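Esterase (Xanthomonas oryzae pv. oryzae, PDB 3H2K) probably hydrolyses ester bonds of lipid-like substrates as an alpha/beta-hydrolase related to the secretory lipases. Local coordinates at residues A[137-142]-A[175-180]. Sequence-based numbering, arbitrary orientation.
Sequences PYLHSA and YSQGGH. With BOG (octyl beta-D-glucopyranoside), chain B.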
ATOM      1  N   PRO A 137      -9.022   5.798  -5.809  1.00 14.41           N
ATOM      2  CA  PRO A 137      -8.017   6.123  -6.830  1.00 14.30           C
ATOM      3  C   PRO A 137      -6.851   5.142  -6.706  1.00 15.74           C
ATOM      4  O   PRO A 137      -5.772   5.492  -6.214  1.00 17.58           O
ATOM      5  CB  PRO A 137      -7.603   7.558  -6.476  1.00 14.31           C
ATOM      6  CG  PRO A 137      -8.792   8.095  -5.682  1.00 13.58           C
ATOM      7  CD  PRO A 137      -9.154   6.900  -4.841  1.00 14.49           C
ATOM      8  N   TYR A 138      -7.087   3.910  -7.143  1.00 15.78           N
ATOM      9  CA  TYR A 138      -6.091   2.845  -7.077  1.00 14.46           C
ATOM     10  C   TYR A 138      -4.784   3.256  -7.746  1.00 15.09           C
ATOM     11  O   TYR A 138      -4.781   3.724  -8.881  1.00 15.60           O
ATOM     12  CB  TYR A 138      -6.657   1.576  -7.729  1.00 13.78           C
ATOM     13  CG  TYR A 138      -5.779   0.346  -7.612  1.00 14.18           C
ATOM     14  CD1 TYR A 138      -5.280  -0.072  -6.373  1.00 14.55           C
ATOM     15  CD2 TYR A 138      -5.486  -0.428  -8.733  1.00 13.75           C
ATOM     16  CE1 TYR A 138      -4.510  -1.232  -6.257  1.00 13.50           C
ATOM     17  CE2 TYR A 138      -4.723  -1.592  -8.630  1.00 15.18           C
ATOM     18  CZ  TYR A 138      -4.239  -1.988  -7.392  1.00 14.27           C
ATOM     19  OH  TYR A 138      -3.511  -3.148  -7.291  1.00 13.32           O
ATOM     20  N   LEU A 139      -3.684   3.088  -7.016  1.00 16.17           N
ATOM     21  CA  LEU A 139      -2.347   3.423  -7.493  1.00 16.48           C
ATOM     22  C   LEU A 139      -2.172   4.883  -7.926  1.00 16.39           C
ATOM     23  O   LEU A 139      -1.332   5.191  -8.767  1.00 17.75           O
ATOM     24  CB  LEU A 139      -1.953   2.480  -8.634  1.00 16.55           C
ATOM     25  CG  LEU A 139      -1.890   1.005  -8.211  1.00 16.34           C
ATOM     26  CD1 LEU A 139      -1.808   0.107  -9.434  1.00 18.15           C
ATOM     27  CD2 LEU A 139      -0.692   0.788  -7.291  1.00 16.37           C
ATOM     28  N   HIS A 140      -2.966   5.780  -7.355  1.00 14.93           N
ATOM     29  CA  HIS A 140      -2.842   7.203  -7.672  1.00 15.43           C
ATOM     30  C   HIS A 140      -1.924   7.817  -6.607  1.00 15.81           C
ATOM     31  O   HIS A 140      -2.342   8.036  -5.467  1.00 15.89           O
ATOM     32  CB  HIS A 140      -4.213   7.876  -7.645  1.00 16.73           C
ATOM     33  CG  HIS A 140      -4.178   9.338  -7.961  1.00 18.27           C
ATOM     34  ND1 HIS A 140      -4.304  10.312  -6.995  1.00 17.69           N
ATOM     35  CD2 HIS A 140      -4.041   9.993  -9.139  1.00 18.53           C
ATOM     36  CE1 HIS A 140      -4.250  11.505  -7.564  1.00 20.17           C
ATOM     37  NE2 HIS A 140      -4.092  11.339  -8.865  1.00 16.72           N
ATOM     38  N   SER A 141      -0.677   8.084  -6.987  1.00 13.34           N
ATOM     39  CA  SER A 141       0.330   8.631  -6.074  1.00 16.55           C
ATOM     40  C   SER A 141      -0.098   9.802  -5.188  1.00 16.63           C
ATOM     41  O   SER A 141       0.063   9.759  -3.970  1.00 16.88           O
ATOM     42  CB  SER A 141       1.578   9.047  -6.861  1.00 15.67           C
ATOM     43  OG  SER A 141       2.127   7.946  -7.574  1.00 16.56           O
ATOM     44  N   ALA A 142      -0.634  10.850  -5.799  1.00 16.97           N
ATOM     45  CA  ALA A 142      -1.036  12.033  -5.047  1.00 17.45           C
ATOM     46  C   ALA A 142      -2.070  11.809  -3.937  1.00 17.05           C
ATOM     47  O   ALA A 142      -1.920  12.353  -2.846  1.00 15.89           O
ATOM     48  CB  ALA A 142      -1.528  13.117  -6.013  1.00 17.30           C
ATOM     49  N   TYR A 175       2.928  -2.417   1.998  1.00 14.40           N
ATOM     50  CA  TYR A 175       3.100  -3.631   1.216  1.00 13.95           C
ATOM     51  C   TYR A 175       2.210  -3.671  -0.029  1.00 14.51           C
ATOM     52  O   TYR A 175       1.043  -3.294   0.032  1.00 12.60           O
ATOM     53  CB  TYR A 175       2.828  -4.829   2.135  1.00 13.09           C
ATOM     54  CG  TYR A 175       2.277  -6.056   1.446  1.00 15.03           C
ATOM     55  CD1 TYR A 175       3.079  -6.843   0.623  1.00 15.63           C
ATOM     56  CD2 TYR A 175       0.944  -6.424   1.613  1.00 13.59           C
ATOM     57  CE1 TYR A 175       2.559  -7.972  -0.021  1.00 18.62           C
ATOM     58  CE2 TYR A 175       0.416  -7.545   0.978  1.00 15.56           C
ATOM     59  CZ  TYR A 175       1.227  -8.314   0.163  1.00 16.51           C
ATOM     60  OH  TYR A 175       0.705  -9.427  -0.458  1.00 20.20           O
ATOM     61  N   SER A 176       2.787  -4.117  -1.147  1.00 14.63           N
ATOM     62  CA  SER A 176       2.089  -4.237  -2.429  1.00 14.70           C
ATOM     63  C   SER A 176       1.650  -2.840  -2.900  1.00 15.63           C
ATOM     64  O   SER A 176       2.499  -1.986  -3.162  1.00 15.26           O
ATOM     65  CB  SER A 176       0.890  -5.182  -2.272  1.00 14.16           C
ATOM     66  OG  SER A 176       0.388  -5.590  -3.531  1.00 13.88           O
ATOM     67  N   GLN A 177       0.350  -2.595  -3.031  1.00 14.15           N
ATOM     68  CA  GLN A 177      -0.071  -1.247  -3.417  1.00 16.71           C
ATOM     69  C   GLN A 177       0.473  -0.321  -2.322  1.00 15.97           C
ATOM     70  O   GLN A 177       0.811   0.835  -2.573  1.00 16.95           O
ATOM     71  CB  GLN A 177      -1.596  -1.122  -3.457  1.00 16.39           C
ATOM     72  CG  GLN A 177      -2.069   0.305  -3.776  1.00 17.76           C
ATOM     73  CD  GLN A 177      -3.540   0.532  -3.469  1.00 18.79           C
ATOM     74  OE1 GLN A 177      -4.043   1.650  -3.595  1.00 23.55           O
ATOM     75  NE2 GLN A 177      -4.234  -0.523  -3.062  1.00 14.43           N
ATOM     76  N   GLY A 178       0.554  -0.856  -1.104  1.00 14.30           N
ATOM     77  CA  GLY A 178       1.055  -0.097   0.029  1.00 15.96           C
ATOM     78  C   GLY A 178       2.505   0.329  -0.130  1.00 15.94           C
ATOM     79  O   GLY A 178       2.943   1.293   0.497  1.00 16.00           O
ATOM     80  N   GLY A 179       3.257  -0.398  -0.951  1.00 15.63           N
ATOM     81  CA  GLY A 179       4.644  -0.032  -1.183  1.00 16.62           C
ATOM     82  C   GLY A 179       4.662   1.206  -2.066  1.00 17.71           C
ATOM     83  O   GLY A 179       5.501   2.098  -1.913  1.00 17.22           O
ATOM     84  N   HIS A 180       3.726   1.245  -3.009  1.00 15.63           N
ATOM     85  CA  HIS A 180       3.576   2.379  -3.913  1.00 15.32           C
ATOM     86  C   HIS A 180       3.185   3.565  -3.028  1.00 14.64           C
ATOM     87  O   HIS A 180       3.750   4.653  -3.135  1.00 14.75           O
ATOM     88  CB  HIS A 180       2.458   2.091  -4.925  1.00 13.83           C
ATOM     89  CG  HIS A 180       2.265   3.168  -5.946  1.00 14.51           C
ATOM     90  ND1 HIS A 180       3.075   3.303  -7.052  1.00 16.76           N
ATOM     91  CD2 HIS A 180       1.353   4.165  -6.026  1.00 12.34           C
ATOM     92  CE1 HIS A 180       2.670   4.337  -7.769  1.00 16.55           C
ATOM     93  NE2 HIS A 180       1.627   4.878  -7.168  1.00 15.59           N
TER
HETATM   94  C1  BOG B 398      -0.860  -8.423 -16.057  1.00 23.73           C
HETATM   95  O1  BOG B 398      -0.522  -8.489 -14.663  1.00 24.49           O
HETATM   96  C2  BOG B 398      -1.392  -9.774 -16.534  1.00 24.41           C
HETATM   97  O2  BOG B 398      -0.414 -10.797 -16.329  1.00 27.58           O
HETATM   98  C3  BOG B 398      -1.746  -9.688 -18.020  1.00 23.44           C
HETATM   99  O3  BOG B 398      -2.361 -10.911 -18.434  1.00 24.58           O
HETATM  100  C4  BOG B 398      -2.716  -8.527 -18.252  1.00 23.11           C
HETATM  101  O4  BOG B 398      -2.868  -8.334 -19.660  1.00 22.09           O
HETATM  102  C5  BOG B 398      -2.171  -7.240 -17.629  1.00 21.80           C
HETATM  103  O5  BOG B 398      -1.883  -7.432 -16.236  1.00 22.09           O
HETATM  104  C6  BOG B 398      -3.236  -6.145 -17.737  1.00 21.45           C
HETATM  105  O6  BOG B 398      -4.395  -6.541 -17.000  1.00 19.85           O
HETATM  106  C1' BOG B 398      -0.050  -7.208 -14.223  1.00 23.77           C
HETATM  107  C2' BOG B 398      -0.087  -7.184 -12.693  1.00 22.80           C
HETATM  108  C3' BOG B 398       0.361  -5.834 -12.131  1.00 19.35           C
HETATM  109  C4' BOG B 398       0.165  -5.819 -10.614  1.00 20.77           C
HETATM  110  C5' BOG B 398       0.534  -4.470  -9.992  1.00 23.93           C
HETATM  111  C6' BOG B 398       0.203  -4.478  -8.498  1.00 19.88           C
HETATM  112  C7' BOG B 398       0.474  -3.115  -7.859  1.00 21.90           C
HETATM  113  C8' BOG B 398       0.065  -3.114  -6.385  1.00 19.03           C
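Gln177 meets the ring of Tyr138 just after Ser176, and all three residues approach the same atom, C8' at the methyl end of the octyl glucoside tail: Ser176 OG lies 3.8 Å from C8', and Tyr138 OH 3.7 Å from it. Ser176 OG is also hydrogen-bonded to His377, and the Tyr138 hydroxyl to Thr88. One residue on, the backbone N of Gln177 lies 3.4 Å from C8', while its side chain runs across to the tyrosine. CG stands anti to the backbone N (chi1 177°) and the chain stays extended, which carries the terminal amide to the CD1–CE1 edge of the Tyr138 ring. Gln177 CD comes within 3.4 Å of Tyr138 CE1, with the ring and amide planes 81° apart. Nearer the backbone, Leu139 CD2 packs 3.8 Å from Gln177 CG. The sequence Gly-Tyr-Ser-Gln-Gly, spanning the turn from strand 169-175 into helix 177-192, matches the GxSxG nucleophile elbow of alpha/beta-hydrolases; Ser176 is probably the nucleophile of a triad with His377 and Asp336. The detergent tail thus ends beside this serine, consistent with an acyl-binding pocket. A turn further along the helix, the first torsion of His180 is likewise trans, directing the imidazole toward the start of helix 141-162. Leu139 CD2 sits over one ring face, 4.0 Å from His180 CG. At the far end of the ring, His180 NE2 gives a weak, bent hydrogen bond to Ser141 OG (3.1 Å, 122° at the hydrogen), and Leu319 packs against both residues.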